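Side-chain contacts in apoptosis regulator CED-9 (PDB 1OHU), which restrains programmed cell death in Caenorhabditis elegans by sequestering the cell-death activator ced-4, until egl-1 binds to it and ced-4 is released: residues E14-D19 with R152-F157; T54-K59 with R103-I108. The protein carries 3 engineered substitutions. One frame throughout, in Å; residues are numbered along the deposited sequence.

Interaction 1 (E14-D19 with R152-F157)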
ATOM      1  N   GLU A  14       9.581  -1.017  -2.752  1.00 34.04           N
ATOM      2  CA  GLU A  14       9.265  -2.439  -2.653  1.00 32.35           C
ATOM      3  C   GLU A  14       9.170  -2.906  -1.217  1.00 31.71           C
ATOM      4  O   GLU A  14       8.325  -3.745  -0.884  1.00 31.44           O
ATOM      5  CB  GLU A  14      10.309  -3.292  -3.377  1.00 31.35           C
ATOM      6  CG  GLU A  14      10.230  -3.187  -4.881  1.00 32.44           C
ATOM      7  CD  GLU A  14      10.738  -1.861  -5.399  1.00 34.99           C
ATOM      8  OE1 GLU A  14      10.447  -1.538  -6.569  1.00 33.37           O
ATOM      9  OE2 GLU A  14      11.436  -1.150  -4.641  1.00 34.75           O
ATOM     10  N   GLY A  15      10.044  -2.370  -0.371  1.00 29.05           N
ATOM     11  CA  GLY A  15      10.049  -2.752   1.027  1.00 28.68           C
ATOM     12  C   GLY A  15       8.733  -2.457   1.717  1.00 29.11           C
ATOM     13  O   GLY A  15       8.255  -3.261   2.514  1.00 30.86           O
ATOM     14  N   PHE A  16       8.141  -1.305   1.417  1.00 30.02           N
ATOM     15  CA  PHE A  16       6.865  -0.945   2.032  1.00 29.33           C
ATOM     16  C   PHE A  16       5.742  -1.826   1.494  1.00 28.56           C
ATOM     17  O   PHE A  16       4.901  -2.318   2.252  1.00 27.58           O
ATOM     18  CB  PHE A  16       6.512   0.523   1.753  1.00 31.57           C
ATOM     19  CG  PHE A  16       7.417   1.512   2.434  1.00 34.49           C
ATOM     20  CD1 PHE A  16       8.694   1.765   1.941  1.00 35.02           C
ATOM     21  CD2 PHE A  16       6.987   2.196   3.570  1.00 34.85           C
ATOM     22  CE1 PHE A  16       9.532   2.684   2.571  1.00 36.81           C
ATOM     23  CE2 PHE A  16       7.816   3.117   4.208  1.00 36.53           C
ATOM     24  CZ  PHE A  16       9.091   3.363   3.707  1.00 36.37           C
ATOM     25  N   VAL A  17       5.728  -2.020   0.180  1.00 26.35           N
ATOM     26  CA  VAL A  17       4.685  -2.823  -0.446  1.00 24.36           C
ATOM     27  C   VAL A  17       4.723  -4.261   0.064  1.00 23.89           C
ATOM     28  O   VAL A  17       3.694  -4.812   0.444  1.00 24.46           O
ATOM     29  CB  VAL A  17       4.815  -2.811  -1.977  1.00 22.67           C
ATOM     30  CG1 VAL A  17       3.620  -3.517  -2.598  1.00 21.30           C
ATOM     31  CG2 VAL A  17       4.907  -1.379  -2.486  1.00 22.76           C
ATOM     32  N   VAL A  18       5.907  -4.865   0.080  1.00 23.23           N
ATOM     33  CA  VAL A  18       6.054  -6.230   0.564  1.00 23.88           C
ATOM     34  C   VAL A  18       5.674  -6.365   2.030  1.00 24.62           C
ATOM     35  O   VAL A  18       4.917  -7.260   2.402  1.00 24.14           O
ATOM     36  CB  VAL A  18       7.499  -6.737   0.421  1.00 24.40           C
ATOM     37  CG1 VAL A  18       7.656  -8.074   1.146  1.00 22.70           C
ATOM     38  CG2 VAL A  18       7.839  -6.896  -1.038  1.00 25.83           C
ATOM     39  N   ASP A  19       6.209  -5.479   2.865  1.00 25.51           N
ATOM     40  CA  ASP A  19       5.915  -5.540   4.286  1.00 24.28           C
ATOM     41  C   ASP A  19       4.448  -5.312   4.576  1.00 23.37           C
ATOM     42  O   ASP A  19       3.894  -5.916   5.495  1.00 24.19           O
ATOM     43  CB  ASP A  19       6.743  -4.514   5.058  1.00 28.18           C
ATOM     44  CG  ASP A  19       6.498  -4.592   6.554  1.00 31.27           C
ATOM     45  OD1 ASP A  19       5.617  -3.864   7.062  1.00 30.19           O
ATOM     46  OD2 ASP A  19       7.173  -5.406   7.220  1.00 33.81           O
ATOM     47  N   ARG A 152       7.761  16.925  -0.522  1.00 63.33           N
ATOM     48  CA  ARG A 152       7.489  15.848   0.428  1.00 61.16           C
ATOM     49  C   ARG A 152       8.684  14.907   0.558  1.00 60.36           C
ATOM     50  O   ARG A 152       9.613  14.942  -0.253  1.00 59.75           O
ATOM     51  CB  ARG A 152       6.234  15.052   0.035  1.00 60.06           C
ATOM     52  CG  ARG A 152       5.580  15.461  -1.272  1.00 58.59           C
ATOM     53  CD  ARG A 152       4.071  15.563  -1.107  1.00 56.52           C
ATOM     54  NE  ARG A 152       3.394  15.766  -2.383  1.00 57.02           N
ATOM     55  CZ  ARG A 152       2.141  16.195  -2.509  1.00 57.63           C
ATOM     56  NH1 ARG A 152       1.421  16.476  -1.428  1.00 56.36           N
ATOM     57  NH2 ARG A 152       1.604  16.334  -3.718  1.00 56.95           N
ATOM     58  N   SER A 153       8.658  14.077   1.595  1.00 59.01           N
ATOM     59  CA  SER A 153       9.728  13.126   1.852  1.00 57.68           C
ATOM     60  C   SER A 153       9.255  12.126   2.900  1.00 57.71           C
ATOM     61  O   SER A 153       8.147  12.245   3.423  1.00 57.18           O
ATOM     62  CB  SER A 153      10.977  13.857   2.360  1.00 57.50           C
ATOM     63  OG  SER A 153      10.729  14.505   3.596  1.00 56.82           O
ATOM     64  N   TRP A 154      10.094  11.140   3.201  1.00 57.10           N
ATOM     65  CA  TRP A 154       9.748  10.131   4.192  1.00 57.16           C
ATOM     66  C   TRP A 154       9.829  10.674   5.613  1.00 58.44           C
ATOM     67  O   TRP A 154       9.112  10.213   6.500  1.00 59.45           O
ATOM     68  CB  TRP A 154      10.655   8.907   4.047  1.00 55.39           C
ATOM     69  CG  TRP A 154      10.293   8.041   2.877  1.00 54.19           C
ATOM     70  CD1 TRP A 154      11.042   7.816   1.760  1.00 52.90           C
ATOM     71  CD2 TRP A 154       9.076   7.302   2.701  1.00 53.13           C
ATOM     72  NE1 TRP A 154      10.368   6.984   0.897  1.00 53.02           N
ATOM     73  CE2 TRP A 154       9.159   6.653   1.450  1.00 52.71           C
ATOM     74  CE3 TRP A 154       7.922   7.126   3.479  1.00 52.81           C
ATOM     75  CZ2 TRP A 154       8.130   5.840   0.956  1.00 52.33           C
ATOM     76  CZ3 TRP A 154       6.897   6.316   2.986  1.00 51.05           C
ATOM     77  CH2 TRP A 154       7.011   5.684   1.737  1.00 51.30           C
ATOM     78  N   ASP A 155      10.708  11.648   5.828  1.00 60.06           N
ATOM     79  CA  ASP A 155      10.870  12.255   7.144  1.00 61.82           C
ATOM     80  C   ASP A 155       9.612  13.051   7.436  1.00 61.66           C
ATOM     81  O   ASP A 155       9.010  12.930   8.504  1.00 61.26           O
ATOM     82  CB  ASP A 155      12.085  13.177   7.142  1.00 65.13           C
ATOM     83  CG  ASP A 155      13.348  12.461   6.710  1.00 69.11           C
ATOM     84  OD1 ASP A 155      13.829  11.592   7.472  1.00 71.58           O
ATOM     85  OD2 ASP A 155      13.853  12.758   5.604  1.00 70.58           O
ATOM     86  N   ASP A 156       9.219  13.865   6.465  1.00 62.19           N
ATOM     87  CA  ASP A 156       8.018  14.678   6.580  1.00 62.67           C
ATOM     88  C   ASP A 156       6.841  13.717   6.779  1.00 62.03           C
ATOM     89  O   ASP A 156       5.859  14.041   7.447  1.00 62.14           O
ATOM     90  CB  ASP A 156       7.835  15.494   5.300  1.00 64.08           C
ATOM     91  CG  ASP A 156       6.897  16.661   5.482  1.00 66.09           C
ATOM     92  OD1 ASP A 156       5.707  16.436   5.787  1.00 66.62           O
ATOM     93  OD2 ASP A 156       7.356  17.811   5.321  1.00 68.79           O
ATOM     94  N   PHE A 157       6.968  12.528   6.195  1.00 60.28           N
ATOM     95  CA  PHE A 157       5.949  11.484   6.285  1.00 57.81           C
ATOM     96  C   PHE A 157       5.758  11.029   7.727  1.00 55.61           C
ATOM     97  O   PHE A 157       4.634  10.987   8.230  1.00 53.96           O
ATOM     98  CB  PHE A 157       6.357  10.285   5.416  1.00 58.87           C
ATOM     99  CG  PHE A 157       5.516   9.051   5.633  1.00 58.73           C
ATOM    100  CD1 PHE A 157       4.226   8.967   5.122  1.00 59.05           C
ATOM    101  CD2 PHE A 157       6.024   7.968   6.347  1.00 58.04           C
ATOM    102  CE1 PHE A 157       3.453   7.820   5.318  1.00 58.50           C
ATOM    103  CE2 PHE A 157       5.260   6.820   6.548  1.00 58.31           C
ATOM    104  CZ  PHE A 157       3.972   6.746   6.033  1.00 58.31           C
TER

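Interaction 2 (T54-K59 with R103-I108)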
ATOM      1  N   THR A  54      -3.983   0.542   7.871  1.00 36.89           N
ATOM      2  CA  THR A  54      -5.106   0.030   8.643  1.00 36.69           C
ATOM      3  C   THR A  54      -6.120   1.147   8.848  1.00 36.08           C
ATOM      4  O   THR A  54      -7.322   0.945   8.688  1.00 35.29           O
ATOM      5  CB  THR A  54      -4.653  -0.477  10.015  1.00 36.32           C
ATOM      6  OG1 THR A  54      -3.624  -1.453   9.837  1.00 41.14           O
ATOM      7  CG2 THR A  54      -5.810  -1.116  10.757  1.00 36.11           C
ATOM      8  N   ILE A  55      -5.626   2.327   9.205  1.00 35.57           N
ATOM      9  CA  ILE A  55      -6.491   3.479   9.414  1.00 35.88           C
ATOM     10  C   ILE A  55      -7.182   3.861   8.109  1.00 35.70           C
ATOM     11  O   ILE A  55      -8.390   4.098   8.084  1.00 38.85           O
ATOM     12  CB  ILE A  55      -5.692   4.701   9.910  1.00 36.26           C
ATOM     13  CG1 ILE A  55      -5.112   4.421  11.295  1.00 37.16           C
ATOM     14  CG2 ILE A  55      -6.587   5.932   9.947  1.00 36.55           C
ATOM     15  CD1 ILE A  55      -4.335   5.587  11.861  1.00 40.38           C
ATOM     16  N   PHE A  56      -6.418   3.910   7.025  1.00 33.19           N
ATOM     17  CA  PHE A  56      -6.972   4.285   5.731  1.00 33.18           C
ATOM     18  C   PHE A  56      -8.048   3.306   5.275  1.00 33.20           C
ATOM     19  O   PHE A  56      -9.093   3.718   4.775  1.00 32.81           O
ATOM     20  CB  PHE A  56      -5.873   4.344   4.671  1.00 32.49           C
ATOM     21  CG  PHE A  56      -6.306   4.981   3.383  1.00 31.24           C
ATOM     22  CD1 PHE A  56      -5.855   6.244   3.034  1.00 33.50           C
ATOM     23  CD2 PHE A  56      -7.177   4.322   2.522  1.00 32.27           C
ATOM     24  CE1 PHE A  56      -6.265   6.841   1.842  1.00 34.93           C
ATOM     25  CE2 PHE A  56      -7.592   4.909   1.334  1.00 29.63           C
ATOM     26  CZ  PHE A  56      -7.138   6.167   0.991  1.00 31.68           C
ATOM     27  N   GLU A  57      -7.787   2.013   5.441  1.00 31.80           N
ATOM     28  CA  GLU A  57      -8.748   1.003   5.025  1.00 33.00           C
ATOM     29  C   GLU A  57     -10.058   1.174   5.770  1.00 34.78           C
ATOM     30  O   GLU A  57     -11.128   1.127   5.167  1.00 33.96           O
ATOM     31  CB  GLU A  57      -8.225  -0.412   5.281  1.00 30.75           C
ATOM     32  CG  GLU A  57      -9.188  -1.483   4.765  1.00 28.65           C
ATOM     33  CD  GLU A  57      -8.711  -2.904   5.038  1.00 27.35           C
ATOM     34  OE1 GLU A  57      -7.491  -3.171   4.928  1.00 25.85           O
ATOM     35  OE2 GLU A  57      -9.564  -3.757   5.348  1.00 23.49           O
ATOM     36  N   LYS A  58      -9.970   1.361   7.084  1.00 36.74           N
ATOM     37  CA  LYS A  58     -11.164   1.531   7.900  1.00 39.09           C
ATOM     38  C   LYS A  58     -11.985   2.725   7.452  1.00 38.86           C
ATOM     39  O   LYS A  58     -13.209   2.699   7.519  1.00 40.76           O
ATOM     40  CB  LYS A  58     -10.794   1.681   9.381  1.00 41.53           C
ATOM     41  CG  LYS A  58     -10.271   0.403  10.017  1.00 45.21           C
ATOM     42  CD  LYS A  58     -10.194   0.507  11.540  1.00 46.95           C
ATOM     43  CE  LYS A  58      -9.865  -0.854  12.153  1.00 51.19           C
ATOM     44  NZ  LYS A  58     -10.057  -0.899  13.635  1.00 53.45           N
ATOM     45  N   LYS A  59     -11.314   3.769   6.983  1.00 40.00           N
ATOM     46  CA  LYS A  59     -12.008   4.965   6.531  1.00 40.91           C
ATOM     47  C   LYS A  59     -12.627   4.808   5.149  1.00 41.38           C
ATOM     48  O   LYS A  59     -13.705   5.339   4.884  1.00 40.68           O
ATOM     49  CB  LYS A  59     -11.053   6.157   6.521  1.00 42.86           C
ATOM     50  CG  LYS A  59     -10.544   6.538   7.900  1.00 48.06           C
ATOM     51  CD  LYS A  59      -9.797   7.870   7.880  1.00 50.20           C
ATOM     52  CE  LYS A  59      -9.545   8.378   9.298  1.00 50.64           C
ATOM     53  NZ  LYS A  59      -8.862   9.699   9.297  1.00 51.56           N
ATOM     54  N   ARG A 103      -2.482   9.610  -1.208  1.00 44.88           N
ATOM     55  CA  ARG A 103      -2.580   8.706  -2.343  1.00 44.41           C
ATOM     56  C   ARG A 103      -1.605   7.548  -2.129  1.00 43.74           C
ATOM     57  O   ARG A 103      -1.897   6.401  -2.477  1.00 42.73           O
ATOM     58  CB  ARG A 103      -2.245   9.436  -3.650  1.00 45.73           C
ATOM     59  CG  ARG A 103      -2.692   8.685  -4.901  1.00 47.74           C
ATOM     60  CD  ARG A 103      -2.196   9.332  -6.186  1.00 49.64           C
ATOM     61  NE  ARG A 103      -2.814   8.719  -7.363  1.00 53.14           N
ATOM     62  CZ  ARG A 103      -2.449   8.950  -8.623  1.00 54.30           C
ATOM     63  NH1 ARG A 103      -1.454   9.787  -8.892  1.00 53.90           N
ATOM     64  NH2 ARG A 103      -3.089   8.348  -9.618  1.00 54.97           N
ATOM     65  N   LEU A 104      -0.451   7.859  -1.547  1.00 41.56           N
ATOM     66  CA  LEU A 104       0.572   6.858  -1.278  1.00 39.92           C
ATOM     67  C   LEU A 104       0.016   5.768  -0.371  1.00 40.76           C
ATOM     68  O   LEU A 104       0.023   4.586  -0.713  1.00 40.27           O
ATOM     69  CB  LEU A 104       1.777   7.522  -0.609  1.00 40.44           C
ATOM     70  CG  LEU A 104       2.888   6.619  -0.068  1.00 40.16           C
ATOM     71  CD1 LEU A 104       3.508   5.817  -1.194  1.00 39.72           C
ATOM     72  CD2 LEU A 104       3.935   7.480   0.619  1.00 40.55           C
ATOM     73  N   ILE A 105      -0.467   6.192   0.790  1.00 40.28           N
ATOM     74  CA  ILE A 105      -1.044   5.310   1.793  1.00 37.99           C
ATOM     75  C   ILE A 105      -2.229   4.531   1.235  1.00 36.37           C
ATOM     76  O   ILE A 105      -2.379   3.341   1.494  1.00 37.92           O
ATOM     77  CB  ILE A 105      -1.512   6.140   3.010  1.00 37.61           C
ATOM     78  CG1 ILE A 105      -0.302   6.818   3.657  1.00 37.64           C
ATOM     79  CG2 ILE A 105      -2.256   5.261   4.005  1.00 36.95           C
ATOM     80  CD1 ILE A 105      -0.668   7.803   4.739  1.00 39.65           C
ATOM     81  N   GLY A 106      -3.069   5.217   0.470  1.00 35.28           N
ATOM     82  CA  GLY A 106      -4.238   4.582  -0.105  1.00 33.36           C
ATOM     83  C   GLY A 106      -3.883   3.498  -1.095  1.00 32.37           C
ATOM     84  O   GLY A 106      -4.521   2.446  -1.122  1.00 31.86           O
ATOM     85  N   LEU A 107      -2.864   3.746  -1.914  1.00 31.20           N
ATOM     86  CA  LEU A 107      -2.435   2.761  -2.907  1.00 28.58           C
ATOM     87  C   LEU A 107      -1.891   1.490  -2.253  1.00 28.00           C
ATOM     88  O   LEU A 107      -2.216   0.377  -2.677  1.00 25.35           O
ATOM     89  CB  LEU A 107      -1.372   3.365  -3.831  1.00 27.47           C
ATOM     90  CG  LEU A 107      -1.851   4.493  -4.747  1.00 26.80           C
ATOM     91  CD1 LEU A 107      -0.677   5.054  -5.526  1.00 26.96           C
ATOM     92  CD2 LEU A 107      -2.912   3.971  -5.690  1.00 27.69           C
ATOM     93  N   ILE A 108      -1.059   1.659  -1.227  1.00 26.04           N
ATOM     94  CA  ILE A 108      -0.490   0.516  -0.523  1.00 27.50           C
ATOM     95  C   ILE A 108      -1.598  -0.198   0.256  1.00 25.60           C
ATOM     96  O   ILE A 108      -1.705  -1.424   0.217  1.00 23.69           O
ATOM     97  CB  ILE A 108       0.631   0.956   0.452  1.00 28.71           C
ATOM     98  CG1 ILE A 108       1.821   1.507  -0.338  1.00 30.92           C
ATOM     99  CG2 ILE A 108       1.076  -0.219   1.303  1.00 29.09           C
ATOM    100  CD1 ILE A 108       3.018   1.888   0.515  1.00 30.54           C
TER

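Interaction 1 (E14-D19 with R152-F157)
Phe16 and Trp154 are the residues whose backbones come nearest, yet their CA atoms stand 11.6 Å apart, so two large aromatic side chains span the gap. They reach in from opposite directions and meet as an offset stack: the Phe16 ring and the six-membered ring of the indole have centroids 4.1 Å apart and planes tilted by 9°. The nearest pair is Phe16 CE2 and Trp154 CZ3, at 3.5 Å. In both residues CG stands anti to the carbonyl carbon (chi1 -68° for Phe16, -76° for Trp154), which sends each ring out from its helix into the gap. The broad hydrocarbon faces suit this buried place, and the contact itself uses no polar atom. The indole turns a face to Phe16 and its edge to Phe157: Trp154 CZ3 sits 3.8 Å above the centre of the Phe157 ring. Just before Trp154, Ser153 is the N-cap of its helix, where OG accepts a weak bond from Asp156 N. The stack thus joins helix 13-27, in the predicted BH4 motif, to the start of helix 154-172, assigned to BH2; helix 101-118 packs against it through Leu104 and Ile108, and His46 of helix 44-71 meets Phe16 edge-to-face.

Interaction 2 (T54-K59 with R103-I108)
Phe56 of helix 44-71 meets Gly106 and Ile105 of helix 101-118, and this one phenylalanine carries the whole of its segment's share of the contact. The helices come close here, with the CA atoms of Phe56 and Gly106 6.5 Å apart. The aromatic ring lies flat against the backbone at Gly106: the glycine CA sits above the middle of one face, 3.5 Å from the Phe56 ring centroid and 13° off the ring normal, a CH-pi contact. The geometry suits a glycine, because the place a beta carbon would occupy on Gly106 is only 2.7 Å from Phe56 CZ. Bare backbone lets the ring settle directly on the helix surface, where Phe56 CE1 also approaches Gly106 N at 3.8 Å. With CG anti to its own backbone N (chi1 -169°), Phe56 extends its ring toward the second helix. Ile105, one residue before the glycine, touches the same side chain near its root. Its CG2 methyl lies 3.8 Å from Phe56 CB and 3.9 Å from Phe56 CD1, approaching the ring obliquely. A beta-branched residue suits this position: CG2 packs on Phe56 while the CG1 branch carries CD1 toward Phe157; Ile105 also touches Met52. No hydrogen bond crosses between the segments; the contact rests on the CH-pi approach and van der Waals packing. Next to Phe56, Glu57 turns to a salt bridge with Arg24 of helix 13-27, and His60 meets the Phe56 ring at an inclined angle. This is packing within the all-helical Bcl-2 fold, where helix 101-118, which carries part of the predicted BH1 motif, runs through the centre and also packs on helix 128-144 through Arg103, Leu104, Leu107 and Ile108.

In the fold
In this helical Bcl-2 portion of a longer protein, the chain first enters helix 13-27, which supplies the first half of interaction 1, and then helix 44-71, the first half of interaction 2. That second contact closes when helix 101-118 returns to helix 44-71, a loop of 43 intervening residues. Only after helix 128-144 does helix 154-172 close interaction 1, so the shorter loop is nested inside the longer. The contacts share one core: Leu104 CD2 lies 3.7 Å from Trp154 CH2, Ile108 CD1 4.0 Å from Phe16 CB, and Ile105 CD1 4.2 Å from Phe157 CE1. Helix 101-118 therefore links both, tying the assigned BH4, BH1 and BH2 motifs into a single hydrophobic interior.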